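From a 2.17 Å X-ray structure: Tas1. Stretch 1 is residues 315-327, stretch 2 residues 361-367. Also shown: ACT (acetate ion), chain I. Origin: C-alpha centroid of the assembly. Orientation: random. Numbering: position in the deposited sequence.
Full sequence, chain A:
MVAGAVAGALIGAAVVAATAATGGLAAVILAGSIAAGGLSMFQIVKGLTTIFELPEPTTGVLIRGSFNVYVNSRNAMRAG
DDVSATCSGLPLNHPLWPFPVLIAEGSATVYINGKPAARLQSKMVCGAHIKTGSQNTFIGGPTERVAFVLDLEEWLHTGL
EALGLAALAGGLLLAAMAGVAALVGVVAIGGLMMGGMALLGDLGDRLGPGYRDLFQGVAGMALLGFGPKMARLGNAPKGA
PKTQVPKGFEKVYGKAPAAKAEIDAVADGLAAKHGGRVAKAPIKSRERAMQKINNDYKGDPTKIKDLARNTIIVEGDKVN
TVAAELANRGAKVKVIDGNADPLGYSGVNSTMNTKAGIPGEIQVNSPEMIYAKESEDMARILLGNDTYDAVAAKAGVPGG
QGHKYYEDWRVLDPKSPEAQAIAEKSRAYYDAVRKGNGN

Stretch 1 315-327: EGDKVNTVAAELA
Stretch 2, residues 361-367: EIQVNSP

Helix 319-327 of Tas1 packs against strand 361-365 and runs nearly antiparallel to it, with 159° between their N-to-C directions and 8.3 Å between the axes at closest approach. The CA register pairs Gly316 with Ser366 (4.9 Å), Val319 with Asn365 (6.0 Å) and Leu326 with Ile362 (8.5 Å), so the backbones are closest near Gly316 and Ser366 and further apart at Leu326 and Ile362.

Glu315 is extended (phi/psi -64/161); residues from Gly316 onward have helical phi/psi. The turn is held by Lys318 N to Glu315 O (3.0 Å) and Val319 N to Gly316 O (3.2 Å), and regular bonds follow from Val322 N to Lys318 O (3.0 Å) through Ala327 N to Ala323 O (3.1 Å). The strand alternates: Ile362 and Val364 point toward the helix, Gln363 away.

No hydrogen bond crosses the interface, which buries 387 Å², both sides summed, and is mainly apolar. Val364 (chi1 t, -163°) is its centre: Val364 CG1 lies 4.2 Å from CG1 of Val319 (t), and Val364 CG2 lies 3.9 Å from CG1 of Val322 (t) and 3.7 Å from CD1 of Leu326 (m, t). Leu326 CD2 reaches Ile362 CD1 (m, t) at 3.9 Å.

Where the strand ends, Val319 and Gly316 make contacts that involve backbone: Val319 CG2 lies 3.9 Å from Asn365 C and from Ser366 N, and Gly316 CA sits 3.9 Å from Ser366 CB. By contrast, a side-chain contact brings OE2 of Glu315 (m, m) to 4.2 Å from Pro367 CG, a loose approach.

Ser366 N donates to Asn365 OD1 (3.0 Å), while Ser366 (p) is an N-cap, its side chain capping a backbone N just past the stretch. The CA-to-CB bond of Gln363 points away from the helix, and Gln363 NE2 makes a weak hydrogen bond to acetate O (3.3 Å).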

# COMPACT_ATOMS: atom_id res chain seq x y z
N GLU A 315 1.48 19.97 2.78
CA GLU A 315 2.70 20.14 3.55
C GLU A 315 2.72 19.17 4.73
O GLU A 315 1.69 18.64 5.15
CB GLU A 315 2.83 21.59 4.03
CG GLU A 315 2.95 22.55 2.88
CD GLU A 315 4.24 22.33 2.06
OE1 GLU A 315 5.24 21.81 2.62
OE2 GLU A 315 4.24 22.69 0.86
N GLY A 316 3.93 18.96 5.27
CA GLY A 316 4.15 17.83 6.17
C GLY A 316 3.23 17.83 7.37
O GLY A 316 2.61 16.81 7.70
N ASP A 317 3.11 18.97 8.04
CA ASP A 317 2.33 18.99 9.26
C ASP A 317 0.82 18.98 9.02
O ASP A 317 0.06 18.86 9.98
CB ASP A 317 2.75 20.21 10.09
CG ASP A 317 2.76 21.49 9.28
OD1 ASP A 317 2.30 21.48 8.11
OD2 ASP A 317 3.25 22.53 9.80
N LYS A 318 0.37 19.08 7.77
CA LYS A 318 -1.05 18.92 7.45
C LYS A 318 -1.44 17.49 7.12
O LYS A 318 -2.64 17.19 7.08
CB LYS A 318 -1.45 19.80 6.26
CG LYS A 318 -0.73 21.13 6.16
CD LYS A 318 -1.00 21.98 7.37
CE LYS A 318 -0.96 23.46 7.02
NZ LYS A 318 -0.51 24.26 8.20
N VAL A 319 -0.46 16.63 6.83
CA VAL A 319 -0.76 15.25 6.45
C VAL A 319 -1.70 14.59 7.46
O VAL A 319 -2.67 13.93 7.09
CB VAL A 319 0.53 14.43 6.30
CG1 VAL A 319 0.16 13.00 6.01
CG2 VAL A 319 1.41 14.98 5.17
N ASN A 320 -1.35 14.76 8.73
CA ASN A 320 -2.12 14.21 9.83
C ASN A 320 -3.53 14.77 9.86
O ASN A 320 -4.49 14.03 10.08
CB ASN A 320 -1.41 14.47 11.16
CG ASN A 320 -0.08 13.77 11.26
OD1 ASN A 320 0.14 12.72 10.65
ND2 ASN A 320 0.84 14.34 12.04
N THR A 321 -3.65 16.07 9.64
CA THR A 321 -4.98 16.68 9.65
C THR A 321 -5.86 16.06 8.58
O THR A 321 -7.01 15.68 8.84
CB THR A 321 -4.89 18.19 9.46
OG1 THR A 321 -3.95 18.72 10.39
CG2 THR A 321 -6.23 18.84 9.70
N VAL A 322 -5.31 15.91 7.36
CA VAL A 322 -6.03 15.28 6.26
C VAL A 322 -6.38 13.83 6.59
O VAL A 322 -7.47 13.35 6.25
CB VAL A 322 -5.22 15.36 4.96
CG1 VAL A 322 -5.99 14.68 3.84
CG2 VAL A 322 -4.90 16.80 4.62
N ALA A 323 -5.45 13.09 7.21
CA ALA A 323 -5.73 11.72 7.64
C ALA A 323 -6.99 11.65 8.50
O ALA A 323 -7.87 10.81 8.28
CB ALA A 323 -4.54 11.16 8.41
N ALA A 324 -7.07 12.52 9.51
CA ALA A 324 -8.24 12.55 10.40
C ALA A 324 -9.51 12.87 9.63
O ALA A 324 -10.60 12.36 9.96
CB ALA A 324 -8.02 13.59 11.50
N GLU A 325 -9.38 13.69 8.60
CA GLU A 325 -10.51 14.08 7.76
C GLU A 325 -11.09 12.88 7.03
O GLU A 325 -12.31 12.70 6.98
CB GLU A 325 -10.09 15.16 6.76
CG GLU A 325 -10.71 16.52 7.02
CD GLU A 325 -9.77 17.47 7.74
OE1 GLU A 325 -9.01 18.18 7.05
OE2 GLU A 325 -9.79 17.50 8.98
N LEU A 326 -10.23 12.05 6.44
CA LEU A 326 -10.69 10.88 5.71
C LEU A 326 -11.31 9.87 6.67
O LEU A 326 -12.28 9.17 6.32
CB LEU A 326 -9.50 10.26 4.94
CG LEU A 326 -8.81 11.14 3.88
CD1 LEU A 326 -7.45 10.57 3.47
CD2 LEU A 326 -9.68 11.24 2.66
N ALA A 327 -10.74 9.76 7.87
CA ALA A 327 -11.30 8.88 8.89
C ALA A 327 -12.71 9.31 9.24
O ALA A 327 -13.63 8.49 9.28
CB ALA A 327 -10.40 8.88 10.13
N GLU A 361 -9.31 4.53 -3.35
CA GLU A 361 -8.05 4.71 -2.62
C GLU A 361 -7.65 6.18 -2.63
O GLU A 361 -7.54 6.78 -3.70
CB GLU A 361 -6.92 3.88 -3.22
CG GLU A 361 -5.54 4.28 -2.69
CD GLU A 361 -4.36 3.57 -3.38
OE1 GLU A 361 -3.81 4.11 -4.39
OE2 GLU A 361 -3.96 2.48 -2.90
N ILE A 362 -7.40 6.75 -1.45
CA ILE A 362 -6.85 8.11 -1.37
C ILE A 362 -5.58 8.09 -0.53
O ILE A 362 -5.64 7.84 0.68
CB ILE A 362 -7.86 9.11 -0.79
CG1 ILE A 362 -9.11 9.19 -1.66
CG2 ILE A 362 -7.20 10.46 -0.74
CD1 ILE A 362 -10.22 10.03 -1.03
N GLN A 363 -4.45 8.41 -1.14
CA GLN A 363 -3.19 8.49 -0.43
C GLN A 363 -2.87 9.93 -0.11
O GLN A 363 -3.26 10.85 -0.83
CB GLN A 363 -2.05 7.91 -1.26
CG GLN A 363 -2.16 6.45 -1.54
CD GLN A 363 -0.97 5.96 -2.29
OE1 GLN A 363 -0.88 6.11 -3.50
NE2 GLN A 363 -0.00 5.45 -1.57
N VAL A 364 -2.11 10.14 0.96
CA VAL A 364 -1.72 11.47 1.39
C VAL A 364 -0.25 11.43 1.78
O VAL A 364 0.19 10.50 2.46
CB VAL A 364 -2.56 11.99 2.58
CG1 VAL A 364 -2.38 13.48 2.68
CG2 VAL A 364 -4.05 11.62 2.44
N ASN A 365 0.49 12.46 1.38
CA ASN A 365 1.89 12.56 1.77
C ASN A 365 2.35 13.98 1.52
O ASN A 365 1.65 14.78 0.89
CB ASN A 365 2.78 11.58 1.00
CG ASN A 365 3.81 10.91 1.90
OD1 ASN A 365 4.31 11.53 2.85
ND2 ASN A 365 4.12 9.65 1.64
N SER A 366 3.56 14.28 2.01
CA SER A 366 4.20 15.56 1.80
C SER A 366 4.99 15.57 0.50
O SER A 366 5.31 14.51 -0.07
CB SER A 366 5.12 15.87 2.97
OG SER A 366 6.09 14.86 3.11
N PRO A 367 5.33 16.76 -0.00
CA PRO A 367 6.21 16.81 -1.18
C PRO A 367 7.58 16.18 -0.92
O PRO A 367 8.15 15.55 -1.83
CB PRO A 367 6.33 18.31 -1.49
CG PRO A 367 5.15 18.95 -0.79
CD PRO A 367 4.91 18.11 0.42
C ACT I . 2.89 7.76 -2.82
O ACT I . 2.94 6.49 -2.79
OXT ACT I . 3.29 8.54 -3.73
CH3 ACT I . 2.22 8.44 -1.56